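Side-chain contacts in DNA translocase coupling protein (Clostridium perfringens, PDB 6O1W), which probably binds ATP and DNA as an FtsK/SpoIIIE-family coupling protein, driving transfer of plasmid pCW3 during conjugation: residues G141-V144 with I145-I149; Y342-D345 with D346-F349; P321-K324 with G325-L328. All coordinates share one frame; numbering follows the deposited sequence.

Contact 1: G141-V144 with I145-I149; sequences GKSV and ILRCI
Ser143 and Arg147 meet one turn apart at the start of helix 142-155, where the Walker A motif (P-loop) of this FtsK/SpoIIIE-type ATPase passes from its loop into the helix; the chain is the part of a longer membrane protein that holds the FtsK/SpoIIIE-family region. The arginine comes back along the helix: its CG stands anti to its own carbonyl carbon (chi1 -68°) and the chain runs extended from CG to NE, which brings NH1 to 3.5 Å from Ser143 CB. The serine meets the guanidinium obliquely, through its methylene. Its hydroxyl accepts instead from the amine of Lys142, with NZ 2.9 Å from OG of Ser143, so the two P-loop side chains are tied together in this nucleotide-free chain. Arg147 is held from outside as well, NH2 donating to the carbonyl of Glu170 while the group lies in cation-pi contact with Phe171.

Backbone bonds join the first helical turns. Ile145 N donates to Gly141 O at 3.2 Å, Arg147 N to Ser143 O, and Cys148 N reaches Val144 O at 3.0 Å. Gly141, just before the helix, has a positive phi of 108°, a conformation that suits glycine. Gly141, Lys142 and Val144 bind ATP in another structure of this protein, and Ser143 belongs to the same predicted site.

Ile145 and Leu146 lean on the same opening turn and also touch Ser134 of strand 132-135, the strand that precedes the P-loop. Leu146 passes with CG 3.7 Å from Lys142 O, an oxygen that also accepts from the Ser134 hydroxyl. The isoleucine uses its longer branch, laying CG1 3.4 Å from the carbonyl oxygen of Gly141.

Contact 2: Y342-D345 with D346-F349; sequences YFDD and DKHF
Asp344 and His348 exchange two hydrogen bonds across a single turn. The backbone N of Asp344 donates to His348 ND1 at 2.9 Å, an almost straight bond (174°) that lies close to the imidazole plane and shows that ND1 is the accepting nitrogen. In return His348 N reaches Asp344 O at 2.7 Å. The same oxygen takes a second donor, Lys347 N. The Asp344 carboxylate turns to the helix start, where OD1 accepts weakly from Asp346 N at 3.0 Å. The carboxylates of Asp344 and Asp346 are near neighbours, whereas Lys347 NZ stays beyond salt-bridge distance of Asp344 OD2.

The imidazole of His348 is bordered on one face by Lys347 CG, which lies over its centre, 3.9 Å above the ring plane. His348 CB sits over a face of the Phe343 ring, a CH-pi contact 3.8 Å from that ring's centroid. With CG of Phe343 anti to the backbone N (chi1 -180°), that ring extends past His348, and its CZ touches Phe349 CB at 4.0 Å. Phe343 and His348 rings both meet Trp100, while Phe343 also packs on Val144 and Cys148 of helix 142-155. Asp345 OD1 is engaged by the Tyr175 hydroxyl, and the Phe349 ring stacks on Tyr175.

The whole is a short helix, 345-348, following strand 334-340 and started by an aspartate N-cap, with the histidine side chain returning to the N-cap residue's own amide.

Contact 3: P321-K324 with G325-L328; sequences PEVK and GRFL
Arg326 N donates to Val323 O at 3.2 Å, the bond that closes the turn from Val323 to Arg326. Between the two, Gly325 occupies the corner with a positive phi, readily adopted by glycine. The carbonyl oxygen of Lys324, the residue before it, is taken up by the side-chain amide of Gln339.

The side chains of Val323 and Arg326, at the two ends of the turn, point toward each other's segment and meet CB to CB at 3.8 Å. Beyond CB the arginine curls: CG leaves anti to the backbone N (chi1 -172°), then bends at chi2 and at chi3 (both 62°) fold the chain so that its guanidinium comes back to the valine. Val323 CG1 lies 3.9 Å above one face of that flat group, displaced toward its rim and nearest to NH2, at 4.0 Å. Pro321 comes from the same side of the plane, near NH1, its side chain crossing that of Arg326 at about a right angle, with the proline ring carbon CG 3.6 Å from Arg326 NH1.

Apolar carbons thus pack against the guanidinium while polar partners elsewhere hold NE and NH2. NE donates to Gln339 OE1 and NH2 to the carbonyl of Pro95, which together should fix the rotation of the group. Gln339 therefore serves both halves of the turn, accepting from the arginine and donating to the Lys324 carbonyl. Just before the turn, Glu322 is the centre of an inverse gamma turn, in which Val323 N makes a weak bond to Pro321 O.

The arrangement is a type II beta turn with glycine at its third position, leading the loop after helix 305-312 into strand 326-331, which pairs with strand 334-340 in the large mixed sheet.

Overall arrangement
Contact 1 is partly buried near the middle of the chain, contact 2 partly buried farther out, and contact 3 lies at the surface. Their chemistry follows: helical backbone bonds beside a nucleotide site in contact 1, a capped short helix with aromatic packing in contact 2, and a glycine-bearing turn with a curled arginine in contact 3. Contact 3 leads into the hairpin of strands 326-331 and 334-340, contact 2 follows its second strand, and both reach the P-loop helix. Val144 CG1 lies 3.3 Å from Phe343 N, while Phe327 CZ comes within 3.5 Å of Lys142 N. Contacts 2 and 3 meet where Tyr342 CE1 lies 3.8 Å from Lys324 NZ.

Contact 1: G141-V144 with I145-I149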
loop_
_atom_site.group_PDB
_atom_site.type_symbol
_atom_site.label_atom_id
_atom_site.label_comp_id
_atom_site.label_asym_id
_atom_site.label_seq_id
_atom_site.Cartn_x
_atom_site.Cartn_y
_atom_site.Cartn_z
ATOM N N GLY A 141 -0.670 8.324 5.019
ATOM C CA GLY A 141 -1.438 8.379 3.774
ATOM C C GLY A 141 -2.061 7.031 3.445
ATOM O O GLY A 141 -2.711 6.881 2.407
ATOM N N LYS A 142 -1.890 6.034 4.347
ATOM C CA LYS A 142 -2.426 4.663 4.190
ATOM C C LYS A 142 -3.950 4.698 3.916
ATOM O O LYS A 142 -4.444 3.949 3.075
ATOM C CB LYS A 142 -2.118 3.810 5.458
ATOM C CG LYS A 142 -3.370 3.165 6.072
ATOM C CD LYS A 142 -3.199 2.670 7.453
ATOM C CE LYS A 142 -4.536 2.640 8.125
ATOM N NZ LYS A 142 -4.961 4.014 8.549
ATOM N N SER A 143 -4.677 5.544 4.678
ATOM C CA SER A 143 -6.131 5.678 4.610
ATOM C C SER A 143 -6.600 6.489 3.407
ATOM O O SER A 143 -7.644 6.163 2.831
ATOM C CB SER A 143 -6.671 6.251 5.915
ATOM O OG SER A 143 -6.924 5.173 6.800
ATOM N N VAL A 144 -5.816 7.519 3.024
ATOM C CA VAL A 144 -6.023 8.391 1.860
ATOM C C VAL A 144 -6.084 7.546 0.557
ATOM O O VAL A 144 -6.979 7.756 -0.261
ATOM C CB VAL A 144 -4.947 9.519 1.825
ATOM C CG1 VAL A 144 -4.771 10.104 0.432
ATOM C CG2 VAL A 144 -5.274 10.622 2.826
ATOM N N ILE A 145 -5.189 6.551 0.421
ATOM C CA ILE A 145 -5.123 5.610 -0.720
ATOM C C ILE A 145 -6.442 4.875 -0.871
ATOM O O ILE A 145 -6.940 4.771 -1.978
ATOM C CB ILE A 145 -3.957 4.580 -0.551
ATOM C CG1 ILE A 145 -2.588 5.268 -0.638
ATOM C CG2 ILE A 145 -4.056 3.438 -1.596
ATOM C CD1 ILE A 145 -1.435 4.384 -0.155
ATOM N N LEU A 146 -6.980 4.330 0.236
ATOM C CA LEU A 146 -8.240 3.591 0.239
ATOM C C LEU A 146 -9.411 4.446 -0.241
ATOM O O LEU A 146 -10.233 3.946 -0.981
ATOM C CB LEU A 146 -8.521 3.045 1.656
ATOM C CG LEU A 146 -7.475 2.054 2.206
ATOM C CD1 LEU A 146 -7.904 1.532 3.549
ATOM C CD2 LEU A 146 -7.238 0.892 1.235
ATOM N N ARG A 147 -9.475 5.737 0.179
ATOM C CA ARG A 147 -10.540 6.675 -0.224
ATOM C C ARG A 147 -10.407 7.068 -1.704
ATOM O O ARG A 147 -11.418 7.303 -2.356
ATOM C CB ARG A 147 -10.579 7.905 0.689
ATOM C CG ARG A 147 -11.026 7.561 2.114
ATOM C CD ARG A 147 -11.060 8.794 2.994
ATOM N NE ARG A 147 -11.267 8.428 4.396
ATOM C CZ ARG A 147 -10.301 8.365 5.309
ATOM N NH1 ARG A 147 -9.049 8.670 4.987
ATOM N NH2 ARG A 147 -10.581 8.011 6.556
ATOM N N CYS A 148 -9.162 7.106 -2.221
ATOM C CA CYS A 148 -8.837 7.357 -3.638
ATOM C C CYS A 148 -9.335 6.186 -4.502
ATOM O O CYS A 148 -9.903 6.404 -5.558
ATOM C CB CYS A 148 -7.331 7.541 -3.802
ATOM S SG CYS A 148 -6.844 8.062 -5.453
ATOM N N ILE A 149 -9.099 4.946 -4.058
ATOM C CA ILE A 149 -9.578 3.718 -4.721
ATOM C C ILE A 149 -11.119 3.731 -4.716
ATOM O O ILE A 149 -11.728 3.464 -5.741
ATOM C CB ILE A 149 -9.031 2.454 -4.004
ATOM C CG1 ILE A 149 -7.493 2.327 -4.238
ATOM C CG2 ILE A 149 -9.795 1.166 -4.486
ATOM C CD1 ILE A 149 -6.819 1.398 -3.305
#

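Contact 2: Y342-D345 with D346-F349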
loop_
_atom_site.group_PDB
_atom_site.type_symbol
_atom_site.label_atom_id
_atom_site.label_comp_id
_atom_site.label_asym_id
_atom_site.label_seq_id
_atom_site.Cartn_x
_atom_site.Cartn_y
_atom_site.Cartn_z
ATOM N N TYR A 342 -2.267 11.908 -3.421
ATOM C CA TYR A 342 -2.812 12.525 -2.225
ATOM C C TYR A 342 -4.208 12.943 -2.635
ATOM O O TYR A 342 -4.384 13.736 -3.569
ATOM C CB TYR A 342 -1.970 13.692 -1.670
ATOM C CG TYR A 342 -2.600 14.289 -0.424
ATOM C CD1 TYR A 342 -2.704 13.551 0.755
ATOM C CD2 TYR A 342 -3.150 15.567 -0.442
ATOM C CE1 TYR A 342 -3.351 14.068 1.879
ATOM C CE2 TYR A 342 -3.762 16.109 0.688
ATOM C CZ TYR A 342 -3.874 15.350 1.841
ATOM O OH TYR A 342 -4.495 15.886 2.945
ATOM N N PHE A 343 -5.190 12.255 -2.056
ATOM C CA PHE A 343 -6.615 12.449 -2.312
ATOM C C PHE A 343 -7.126 13.139 -1.078
ATOM O O PHE A 343 -7.026 12.603 0.021
ATOM C CB PHE A 343 -7.305 11.085 -2.526
ATOM C CG PHE A 343 -8.792 11.156 -2.802
ATOM C CD1 PHE A 343 -9.712 11.134 -1.758
ATOM C CD2 PHE A 343 -9.270 11.232 -4.102
ATOM C CE1 PHE A 343 -11.079 11.197 -2.012
ATOM C CE2 PHE A 343 -10.639 11.284 -4.352
ATOM C CZ PHE A 343 -11.533 11.301 -3.307
ATOM N N ASP A 344 -7.626 14.344 -1.248
ATOM C CA ASP A 344 -8.094 15.197 -0.158
ATOM C C ASP A 344 -9.595 15.273 -0.277
ATOM O O ASP A 344 -10.088 15.801 -1.284
ATOM C CB ASP A 344 -7.450 16.609 -0.337
ATOM C CG ASP A 344 -7.679 17.609 0.791
ATOM O OD1 ASP A 344 -8.842 17.823 1.171
ATOM O OD2 ASP A 344 -6.689 18.180 1.282
ATOM N N ASP A 345 -10.338 14.743 0.725
ATOM C CA ASP A 345 -11.812 14.767 0.739
ATOM C C ASP A 345 -12.394 16.164 0.472
ATOM O O ASP A 345 -13.350 16.290 -0.302
ATOM C CB ASP A 345 -12.357 14.246 2.078
ATOM C CG ASP A 345 -12.106 12.778 2.327
ATOM O OD1 ASP A 345 -11.841 12.048 1.351
ATOM O OD2 ASP A 345 -12.183 12.354 3.501
ATOM N N ASP A 346 -11.795 17.209 1.076
ATOM C CA ASP A 346 -12.269 18.590 0.937
ATOM C C ASP A 346 -12.243 19.111 -0.499
ATOM O O ASP A 346 -13.058 19.963 -0.834
ATOM C CB ASP A 346 -11.538 19.563 1.882
ATOM C CG ASP A 346 -12.029 19.556 3.315
ATOM O OD1 ASP A 346 -13.242 19.322 3.529
ATOM O OD2 ASP A 346 -11.207 19.808 4.223
ATOM N N LYS A 347 -11.377 18.575 -1.360
ATOM C CA LYS A 347 -11.380 19.054 -2.739
ATOM C C LYS A 347 -11.575 17.973 -3.806
ATOM O O LYS A 347 -11.865 18.316 -4.954
ATOM C CB LYS A 347 -10.135 19.910 -3.048
ATOM C CG LYS A 347 -8.790 19.340 -2.757
ATOM C CD LYS A 347 -7.834 20.484 -2.520
ATOM C CE LYS A 347 -6.407 20.020 -2.455
ATOM N NZ LYS A 347 -5.490 21.088 -1.953
ATOM N N HIS A 348 -11.487 16.683 -3.444
ATOM C CA HIS A 348 -11.582 15.636 -4.447
ATOM C C HIS A 348 -12.833 14.783 -4.370
ATOM O O HIS A 348 -13.211 14.202 -5.380
ATOM C CB HIS A 348 -10.312 14.761 -4.403
ATOM C CG HIS A 348 -9.053 15.519 -4.696
ATOM N ND1 HIS A 348 -7.957 15.443 -3.860
ATOM C CD2 HIS A 348 -8.782 16.394 -5.697
ATOM C CE1 HIS A 348 -7.041 16.240 -4.388
ATOM N NE2 HIS A 348 -7.500 16.846 -5.491
ATOM N N PHE A 349 -13.487 14.710 -3.203
ATOM C CA PHE A 349 -14.671 13.880 -3.012
ATOM C C PHE A 349 -15.912 14.722 -3.251
ATOM O O PHE A 349 -16.256 15.551 -2.417
ATOM C CB PHE A 349 -14.655 13.212 -1.611
ATOM C CG PHE A 349 -15.832 12.292 -1.400
ATOM C CD1 PHE A 349 -15.876 11.042 -2.004
ATOM C CD2 PHE A 349 -16.920 12.693 -0.629
ATOM C CE1 PHE A 349 -16.985 10.214 -1.853
ATOM C CE2 PHE A 349 -18.043 11.863 -0.485
ATOM C CZ PHE A 349 -18.071 10.640 -1.111
#

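Contact 3: P321-K324 with G325-L328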
loop_
_atom_site.group_PDB
_atom_site.type_symbol
_atom_site.label_atom_id
_atom_site.label_comp_id
_atom_site.label_asym_id
_atom_site.label_seq_id
_atom_site.Cartn_x
_atom_site.Cartn_y
_atom_site.Cartn_z
ATOM N N PRO A 321 12.567 6.011 2.117
ATOM C CA PRO A 321 12.906 7.354 2.595
ATOM C C PRO A 321 11.692 7.965 3.304
ATOM O O PRO A 321 10.545 7.602 2.997
ATOM C CB PRO A 321 13.210 8.120 1.304
ATOM C CG PRO A 321 12.398 7.459 0.272
ATOM C CD PRO A 321 12.324 6.007 0.656
ATOM N N GLU A 322 11.949 8.914 4.229
ATOM C CA GLU A 322 10.923 9.612 5.014
ATOM C C GLU A 322 10.234 10.706 4.215
ATOM O O GLU A 322 10.421 11.893 4.484
ATOM C CB GLU A 322 11.511 10.153 6.326
ATOM C CG GLU A 322 11.746 9.061 7.358
ATOM C CD GLU A 322 12.367 9.572 8.640
ATOM O OE1 GLU A 322 13.607 9.465 8.778
ATOM O OE2 GLU A 322 11.618 10.092 9.501
ATOM N N VAL A 323 9.429 10.286 3.223
ATOM C CA VAL A 323 8.654 11.136 2.321
ATOM C C VAL A 323 7.177 10.794 2.550
ATOM O O VAL A 323 6.806 9.612 2.503
ATOM C CB VAL A 323 9.057 10.858 0.839
ATOM C CG1 VAL A 323 8.198 11.650 -0.148
ATOM C CG2 VAL A 323 10.540 11.111 0.601
ATOM N N LYS A 324 6.337 11.813 2.775
ATOM C CA LYS A 324 4.906 11.590 2.949
ATOM C C LYS A 324 4.297 11.081 1.635
ATOM O O LYS A 324 4.550 11.649 0.554
ATOM C CB LYS A 324 4.179 12.863 3.434
ATOM C CG LYS A 324 2.837 12.554 4.105
ATOM C CD LYS A 324 2.095 13.826 4.526
ATOM C CE LYS A 324 0.650 13.574 4.906
ATOM N NZ LYS A 324 -0.182 13.152 3.742
ATOM N N GLY A 325 3.513 10.008 1.756
ATOM C CA GLY A 325 2.847 9.373 0.627
ATOM C C GLY A 325 3.723 8.411 -0.153
ATOM O O GLY A 325 3.304 7.908 -1.197
ATOM N N ARG A 326 4.928 8.125 0.342
ATOM C CA ARG A 326 5.841 7.182 -0.308
ATOM C C ARG A 326 5.580 5.774 0.247
ATOM O O ARG A 326 5.571 5.566 1.460
ATOM C CB ARG A 326 7.293 7.614 -0.113
ATOM C CG ARG A 326 8.299 6.796 -0.917
ATOM C CD ARG A 326 8.079 6.914 -2.413
ATOM N NE ARG A 326 8.238 8.278 -2.934
ATOM C CZ ARG A 326 9.402 8.914 -3.077
ATOM N NH1 ARG A 326 10.533 8.338 -2.690
ATOM N NH2 ARG A 326 9.442 10.125 -3.615
ATOM N N PHE A 327 5.309 4.822 -0.634
ATOM C CA PHE A 327 4.956 3.476 -0.182
ATOM C C PHE A 327 5.656 2.418 -0.960
ATOM O O PHE A 327 6.201 2.700 -2.026
ATOM C CB PHE A 327 3.421 3.277 -0.406
ATOM C CG PHE A 327 2.526 3.929 0.607
ATOM C CD1 PHE A 327 2.182 5.266 0.495
ATOM C CD2 PHE A 327 2.058 3.215 1.703
ATOM C CE1 PHE A 327 1.408 5.885 1.479
ATOM C CE2 PHE A 327 1.260 3.825 2.673
ATOM C CZ PHE A 327 0.956 5.158 2.567
ATOM N N LEU A 328 5.550 1.172 -0.458
ATOM C CA LEU A 328 5.890 -0.063 -1.158
ATOM C C LEU A 328 4.598 -0.735 -1.662
ATOM O O LEU A 328 3.595 -0.823 -0.950
ATOM C CB LEU A 328 6.663 -1.050 -0.283
ATOM C CG LEU A 328 8.054 -0.569 0.180
ATOM C CD1 LEU A 328 8.628 -1.527 1.140
ATOM C CD2 LEU A 328 8.995 -0.395 -0.996
#